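Lasso peptide isopeptidase AtxE2 (Asticcacaulis excentricus, PDB 5TXE) hydrolyses the isopeptide bond of the threaded lasso peptides astexin-2 and astexin-3, recognising their knotted shape and converting them to linear peptides. Local coordinates at residues 493-496 / 497-501; 579-583 / 584-588. The protein carries 1 engineered substitution. All coordinates share one frame; numbering follows the deposited sequence.

Interaction 1 (493-496 / 497-501); sequences WRNR and WNILH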
ATOM      1  N   TRP A 493      -9.659  11.510  20.118  1.00 31.75           N
ATOM      2  CA  TRP A 493      -9.422  11.729  18.721  1.00 33.20           C
ATOM      3  C   TRP A 493      -8.368  12.823  18.447  1.00 33.70           C
ATOM      4  O   TRP A 493      -8.446  13.542  17.476  1.00 36.21           O
ATOM      5  CB  TRP A 493     -10.741  12.097  18.044  1.00 35.63           C
ATOM      6  CG  TRP A 493     -11.775  10.956  18.072  1.00 41.23           C
ATOM      7  CD1 TRP A 493     -12.854  10.820  18.920  1.00 42.80           C
ATOM      8  CD2 TRP A 493     -11.803   9.816  17.214  1.00 36.28           C
ATOM      9  NE1 TRP A 493     -13.554   9.688  18.607  1.00 39.87           N
ATOM     10  CE2 TRP A 493     -12.913   9.047  17.579  1.00 37.91           C
ATOM     11  CE3 TRP A 493     -11.008   9.391  16.160  1.00 37.42           C
ATOM     12  CZ2 TRP A 493     -13.238   7.887  16.930  1.00 37.69           C
ATOM     13  CZ3 TRP A 493     -11.328   8.220  15.516  1.00 39.34           C
ATOM     14  CH2 TRP A 493     -12.437   7.494  15.897  1.00 39.01           C
ATOM     15  N   ARG A 494      -7.357  12.911  19.292  1.00 39.06           N
ATOM     16  CA  ARG A 494      -6.371  13.995  19.185  1.00 41.12           C
ATOM     17  C   ARG A 494      -5.694  13.983  17.824  1.00 33.22           C
ATOM     18  O   ARG A 494      -5.653  14.994  17.169  1.00 28.73           O
ATOM     19  CB  ARG A 494      -5.336  13.936  20.354  1.00 52.31           C
ATOM     20  CG  ARG A 494      -5.866  14.524  21.688  1.00 72.37           C
ATOM     21  CD  ARG A 494      -5.000  14.217  22.955  1.00 85.66           C
ATOM     22  NE  ARG A 494      -3.692  14.889  22.817  1.00100.87           N
ATOM     23  CZ  ARG A 494      -2.924  15.344  23.812  1.00 98.40           C
ATOM     24  NH1 ARG A 494      -3.278  15.233  25.086  1.00 97.75           N
ATOM     25  NH2 ARG A 494      -1.777  15.935  23.515  1.00 98.72           N
ATOM     26  N   ASN A 495      -5.222  12.821  17.348  1.00 31.54           N
ATOM     27  CA  ASN A 495      -4.574  12.818  16.052  1.00 30.06           C
ATOM     28  C   ASN A 495      -5.531  13.068  14.880  1.00 30.43           C
ATOM     29  O   ASN A 495      -5.136  13.655  13.881  1.00 30.36           O
ATOM     30  CB  ASN A 495      -3.759  11.543  15.803  1.00 33.46           C
ATOM     31  CG  ASN A 495      -2.780  11.718  14.630  1.00 34.09           C
ATOM     32  OD1 ASN A 495      -2.110  12.748  14.522  1.00 36.67           O
ATOM     33  ND2 ASN A 495      -2.720  10.742  13.755  1.00 33.44           N
ATOM     34  N   ARG A 496      -6.782  12.652  14.998  1.00 26.93           N
ATOM     35  CA  ARG A 496      -7.681  12.901  13.937  1.00 28.41           C
ATOM     36  C   ARG A 496      -7.894  14.357  13.787  1.00 27.72           C
ATOM     37  O   ARG A 496      -8.045  14.857  12.654  1.00 29.01           O
ATOM     38  CB  ARG A 496      -9.037  12.256  14.214  1.00 33.78           C
ATOM     39  CG  ARG A 496      -9.642  11.626  13.007  1.00 36.95           C
ATOM     40  CD  ARG A 496      -8.869  10.338  12.878  1.00 37.55           C
ATOM     41  NE  ARG A 496      -8.459  10.081  11.578  1.00 37.09           N
ATOM     42  CZ  ARG A 496      -7.758   9.022  11.230  1.00 36.67           C
ATOM     43  NH1 ARG A 496      -7.402   8.121  12.115  1.00 38.09           N
ATOM     44  NH2 ARG A 496      -7.456   8.859   9.966  1.00 39.52           N
ATOM     45  N   TRP A 497      -7.962  15.082  14.921  1.00 30.84           N
ATOM     46  CA  TRP A 497      -8.012  16.573  14.831  1.00 31.81           C
ATOM     47  C   TRP A 497      -6.760  17.177  14.187  1.00 29.68           C
ATOM     48  O   TRP A 497      -6.833  18.129  13.441  1.00 33.17           O
ATOM     49  CB  TRP A 497      -8.189  17.196  16.195  1.00 34.22           C
ATOM     50  CG  TRP A 497      -9.567  17.196  16.691  1.00 31.58           C
ATOM     51  CD1 TRP A 497     -10.099  16.462  17.758  1.00 32.06           C
ATOM     52  CD2 TRP A 497     -10.604  18.024  16.211  1.00 31.24           C
ATOM     53  NE1 TRP A 497     -11.419  16.807  17.928  1.00 34.32           N
ATOM     54  CE2 TRP A 497     -11.747  17.760  16.988  1.00 32.38           C
ATOM     55  CE3 TRP A 497     -10.682  18.963  15.185  1.00 32.99           C
ATOM     56  CZ2 TRP A 497     -12.938  18.391  16.762  1.00 34.06           C
ATOM     57  CZ3 TRP A 497     -11.870  19.597  14.971  1.00 33.02           C
ATOM     58  CH2 TRP A 497     -12.986  19.313  15.749  1.00 30.63           C
ATOM     59  N   ASN A 498      -5.593  16.647  14.504  1.00 30.94           N
ATOM     60  CA  ASN A 498      -4.352  17.149  13.864  1.00 31.41           C
ATOM     61  C   ASN A 498      -4.413  16.948  12.352  1.00 32.81           C
ATOM     62  O   ASN A 498      -3.964  17.807  11.540  1.00 30.67           O
ATOM     63  CB  ASN A 498      -3.144  16.388  14.425  1.00 32.64           C
ATOM     64  CG  ASN A 498      -1.814  16.730  13.702  1.00 39.46           C
ATOM     65  OD1 ASN A 498      -1.463  17.906  13.496  1.00 41.09           O
ATOM     66  ND2 ASN A 498      -1.065  15.676  13.326  1.00 40.00           N
ATOM     67  N   ILE A 499      -4.932  15.787  11.948  1.00 30.15           N
ATOM     68  CA  ILE A 499      -5.132  15.563  10.517  1.00 30.59           C
ATOM     69  C   ILE A 499      -6.113  16.549   9.896  1.00 27.96           C
ATOM     70  O   ILE A 499      -5.859  17.150   8.842  1.00 26.68           O
ATOM     71  CB  ILE A 499      -5.517  14.094  10.235  1.00 29.72           C
ATOM     72  CG1 ILE A 499      -4.308  13.231  10.536  1.00 28.91           C
ATOM     73  CG2 ILE A 499      -5.904  13.924   8.761  1.00 30.10           C
ATOM     74  CD1 ILE A 499      -4.644  11.793  10.792  1.00 34.76           C
ATOM     75  N   LEU A 500      -7.253  16.706  10.529  1.00 28.82           N
ATOM     76  CA  LEU A 500      -8.274  17.583   9.952  1.00 29.07           C
ATOM     77  C   LEU A 500      -7.780  19.036   9.897  1.00 31.82           C
ATOM     78  O   LEU A 500      -7.983  19.748   8.890  1.00 29.43           O
ATOM     79  CB  LEU A 500      -9.531  17.512  10.758  1.00 29.68           C
ATOM     80  CG  LEU A 500     -10.644  18.446  10.322  1.00 32.10           C
ATOM     81  CD1 LEU A 500     -11.115  18.167   8.930  1.00 34.84           C
ATOM     82  CD2 LEU A 500     -11.811  18.311  11.252  1.00 32.37           C
ATOM     83  N   HIS A 501      -7.109  19.462  10.965  1.00 32.00           N
ATOM     84  CA  HIS A 501      -6.572  20.829  10.995  1.00 29.52           C
ATOM     85  C   HIS A 501      -5.523  21.000   9.955  1.00 29.36           C
ATOM     86  O   HIS A 501      -5.416  22.069   9.358  1.00 29.42           O
ATOM     87  CB  HIS A 501      -5.974  21.147  12.348  1.00 31.58           C
ATOM     88  CG  HIS A 501      -6.967  21.367  13.450  1.00 33.22           C
ATOM     89  ND1 HIS A 501      -8.165  22.031  13.279  1.00 37.43           N
ATOM     90  CD2 HIS A 501      -6.900  21.054  14.761  1.00 36.53           C
ATOM     91  CE1 HIS A 501      -8.801  22.102  14.432  1.00 35.23           C
ATOM     92  NE2 HIS A 501      -8.057  21.511  15.347  1.00 36.69           N
TER
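Asn495 and Asn498 meet through their amides at the start of helix 494-512: Asn498 ND2 points at Asn495 OD1, 3.3 Å away, in a hydrogen bond that is nearly straight (165°) but long and weak. Asparagine suits both places, since each amide can donate and accept. The two amide planes are turned 36° from each other. Asn495 carries its CG beside the carbonyl carbon, opposite its own N (chi1 -164°), which swings the amide along the helix toward the next turn. Its other branch, ND2, lies 3.7 Å from Ile499 CD1. That same methyl also sits over one face of the Arg496 guanidinium, set toward the rim and 4.1 Å from NH2. Isoleucine suits this place because its long branch lies alongside the arginine and covers part of one face without competing for its N-H groups.

Beneath these side chains run the backbone bonds that join successive turns. Trp493, the N-cap residue, opens the series with its O accepting from Trp497 N at 3.0 Å. The same oxygen approaches Trp497 CD1 obliquely at 3.4 Å, while Trp493 CB rests more loosely, 4.4 Å from that carbon.

Farther out, Arg496 NH2 forms a salt bridge with Asp528 and a hydrogen bond with Thr532, and the Trp497 indole packs edge-to-face with Phe535; all three partners belong to helix 528-539. The Arg496 side chain lies about 7 Å from that of Tyr438, which stabilises the alkoxide intermediate, and about 8 Å from that of the engineered Ala527, which replaces the nucleophile. An arginine held by Asp528 and Thr532, with a methyl over one face, is probably restricted in rotation, and its charge probably offsets that of Asp528, next in sequence to the nucleophile position.

Interaction 2 (579-583 / 584-588); sequences QADDG and PFWAA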
ATOM      1  N   GLN A 579     -17.699   0.573  24.332  1.00 35.59           N
ATOM      2  CA  GLN A 579     -18.814   1.543  24.322  1.00 31.64           C
ATOM      3  C   GLN A 579     -19.780   1.228  23.160  1.00 31.29           C
ATOM      4  O   GLN A 579     -19.365   0.970  22.016  1.00 28.76           O
ATOM      5  CB  GLN A 579     -18.280   2.976  24.210  1.00 31.26           C
ATOM      6  CG  GLN A 579     -17.531   3.503  25.437  1.00 32.25           C
ATOM      7  CD  GLN A 579     -16.998   4.904  25.180  1.00 31.06           C
ATOM      8  OE1 GLN A 579     -17.631   5.721  24.497  1.00 31.24           O
ATOM      9  NE2 GLN A 579     -15.796   5.157  25.644  1.00 34.13           N
ATOM     10  N   ALA A 580     -21.064   1.259  23.482  1.00 28.78           N
ATOM     11  CA  ALA A 580     -22.127   1.270  22.511  1.00 35.20           C
ATOM     12  C   ALA A 580     -22.071   2.567  21.688  1.00 31.91           C
ATOM     13  O   ALA A 580     -21.288   3.494  21.977  1.00 31.12           O
ATOM     14  CB  ALA A 580     -23.478   1.154  23.222  1.00 39.22           C
ATOM     15  N   ASP A 581     -22.915   2.644  20.674  1.00 31.08           N
ATOM     16  CA  ASP A 581     -22.761   3.711  19.731  1.00 32.25           C
ATOM     17  C   ASP A 581     -23.096   5.089  20.235  1.00 33.06           C
ATOM     18  O   ASP A 581     -22.698   6.075  19.601  1.00 33.73           O
ATOM     19  CB  ASP A 581     -23.595   3.503  18.481  1.00 33.75           C
ATOM     20  CG  ASP A 581     -22.933   4.132  17.268  1.00 36.19           C
ATOM     21  OD1 ASP A 581     -21.640   4.159  17.180  1.00 32.82           O
ATOM     22  OD2 ASP A 581     -23.695   4.670  16.472  1.00 36.13           O
ATOM     23  N   ASP A 582     -23.876   5.158  21.312  1.00 34.81           N
ATOM     24  CA  ASP A 582     -24.258   6.444  21.941  1.00 38.33           C
ATOM     25  C   ASP A 582     -23.219   6.837  23.043  1.00 37.87           C
ATOM     26  O   ASP A 582     -23.433   7.763  23.798  1.00 32.92           O
ATOM     27  CB  ASP A 582     -25.690   6.391  22.518  1.00 36.33           C
ATOM     28  CG  ASP A 582     -25.852   5.321  23.638  1.00 39.82           C
ATOM     29  OD1 ASP A 582     -24.885   4.631  24.006  1.00 36.69           O
ATOM     30  OD2 ASP A 582     -26.960   5.176  24.162  1.00 49.50           O
ATOM     31  N   GLY A 583     -22.098   6.120  23.097  1.00 32.51           N
ATOM     32  CA  GLY A 583     -21.055   6.441  24.048  1.00 32.98           C
ATOM     33  C   GLY A 583     -20.215   7.620  23.555  1.00 33.13           C
ATOM     34  O   GLY A 583     -20.282   8.013  22.366  1.00 31.73           O
ATOM     35  N   PRO A 584     -19.448   8.214  24.467  1.00 31.11           N
ATOM     36  CA  PRO A 584     -18.746   9.462  24.141  1.00 33.25           C
ATOM     37  C   PRO A 584     -17.712   9.336  22.994  1.00 30.43           C
ATOM     38  O   PRO A 584     -17.569  10.252  22.208  1.00 30.49           O
ATOM     39  CB  PRO A 584     -18.055   9.828  25.442  1.00 31.69           C
ATOM     40  CG  PRO A 584     -18.010   8.544  26.229  1.00 34.73           C
ATOM     41  CD  PRO A 584     -19.258   7.807  25.864  1.00 31.29           C
ATOM     42  N   PHE A 585     -16.998   8.217  22.920  1.00 29.22           N
ATOM     43  CA  PHE A 585     -15.949   8.049  21.918  1.00 29.16           C
ATOM     44  C   PHE A 585     -16.527   8.100  20.508  1.00 26.43           C
ATOM     45  O   PHE A 585     -16.017   8.772  19.685  1.00 33.69           O
ATOM     46  CB  PHE A 585     -15.231   6.749  22.226  1.00 31.75           C
ATOM     47  CG  PHE A 585     -14.183   6.394  21.244  1.00 34.26           C
ATOM     48  CD1 PHE A 585     -12.940   7.012  21.279  1.00 33.03           C
ATOM     49  CD2 PHE A 585     -14.435   5.420  20.271  1.00 34.64           C
ATOM     50  CE1 PHE A 585     -11.966   6.682  20.345  1.00 33.50           C
ATOM     51  CE2 PHE A 585     -13.470   5.083  19.341  1.00 30.26           C
ATOM     52  CZ  PHE A 585     -12.246   5.721  19.361  1.00 34.07           C
ATOM     53  N   TRP A 586     -17.667   7.482  20.278  1.00 27.11           N
ATOM     54  CA  TRP A 586     -18.260   7.377  18.953  1.00 24.05           C
ATOM     55  C   TRP A 586     -18.992   8.632  18.468  1.00 25.01           C
ATOM     56  O   TRP A 586     -19.271   8.781  17.280  1.00 26.12           O
ATOM     57  CB  TRP A 586     -19.187   6.141  18.957  1.00 27.79           C
ATOM     58  CG  TRP A 586     -18.418   4.840  19.219  1.00 29.63           C
ATOM     59  CD1 TRP A 586     -18.525   3.991  20.317  1.00 26.79           C
ATOM     60  CD2 TRP A 586     -17.391   4.297  18.388  1.00 27.41           C
ATOM     61  NE1 TRP A 586     -17.608   2.964  20.195  1.00 25.76           N
ATOM     62  CE2 TRP A 586     -16.920   3.117  19.014  1.00 27.83           C
ATOM     63  CE3 TRP A 586     -16.837   4.687  17.176  1.00 29.31           C
ATOM     64  CZ2 TRP A 586     -15.918   2.340  18.462  1.00 25.75           C
ATOM     65  CZ3 TRP A 586     -15.850   3.924  16.618  1.00 30.54           C
ATOM     66  CH2 TRP A 586     -15.384   2.755  17.268  1.00 27.95           C
ATOM     67  N   ALA A 587     -19.307   9.563  19.356  1.00 26.14           N
ATOM     68  CA  ALA A 587     -20.052  10.768  18.961  1.00 27.17           C
ATOM     69  C   ALA A 587     -19.334  11.624  17.943  1.00 27.23           C
ATOM     70  O   ALA A 587     -19.964  12.355  17.159  1.00 31.59           O
ATOM     71  CB  ALA A 587     -20.311  11.609  20.200  1.00 29.01           C
ATOM     72  N   ALA A 588     -18.012  11.523  17.906  1.00 27.90           N
ATOM     73  CA  ALA A 588     -17.252  12.315  16.935  1.00 28.15           C
ATOM     74  C   ALA A 588     -17.252  11.743  15.541  1.00 30.92           C
ATOM     75  O   ALA A 588     -16.828  12.434  14.613  1.00 27.52           O
ATOM     76  CB  ALA A 588     -15.813  12.400  17.415  1.00 30.87           C
TER
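Gln579 reaches Phe585 and Trp586 across a type I beta turn, Ala580 to Gly583, that reverses the loop ahead of helix 591-594. Gln579 OE1 accepts the Phe585 N-H at 3.0 Å, in the plane of its carbonyl and on a lone pair, the bond almost straight at 167°. Its amide stands nearly upright to the Phe585 ring plane (83°), and OE1 also lies 3.0 Å from Pro584 CD. Glycine fits at Gly583, since a CB there would collide with that oxygen.

The Trp586 indole turns an edge to the backbone: NE1 makes a weak, bent bond to Gln579 O at 3.2 Å, its better partner being Glu576 O, and CD1 lies 3.3 Å from Ala580 O. Phe585 CD2 lies over the centre of one indole face. With an alanine at Gln579, the Phe585 N-H would probably lose its acceptor, and the Pro584 ring the amide that packs against its CD and CG.

Asp581 OD1 comes within 3.6 Å of Trp586 CB and accepts from Ser555 N, while OD2 bonds Ser590, just ahead of helix 591-594, whose Val592 and Val593 the side chain touches. Trp586 lies on Ser555 and Ala558 of helix 555-560.

How the interactions relate
Interaction 1 comes first along the chain, at the start of helix 494-512; strands 521-525 and 545-548 of the mixed sheet and helix 528-539 follow before the loop of interaction 2. Both lie in the prolyl oligopeptidase family region, an alpha/beta-hydrolase domain, with centres about 17 Å apart. They nevertheless touch: Trp493 NE1 probably donates to Phe585 O at 2.8 Å, the Trp493 and Phe585 rings stack, and Trp493 CD1 packs 3.7 Å from Ala588 CB. The N-cap tryptophan thus joins the helix whose Arg496 reaches toward the nucleophile position to a loop whose Trp586 lies about 8 Å, side chain to side chain, from Asn562, which binds astexin-3.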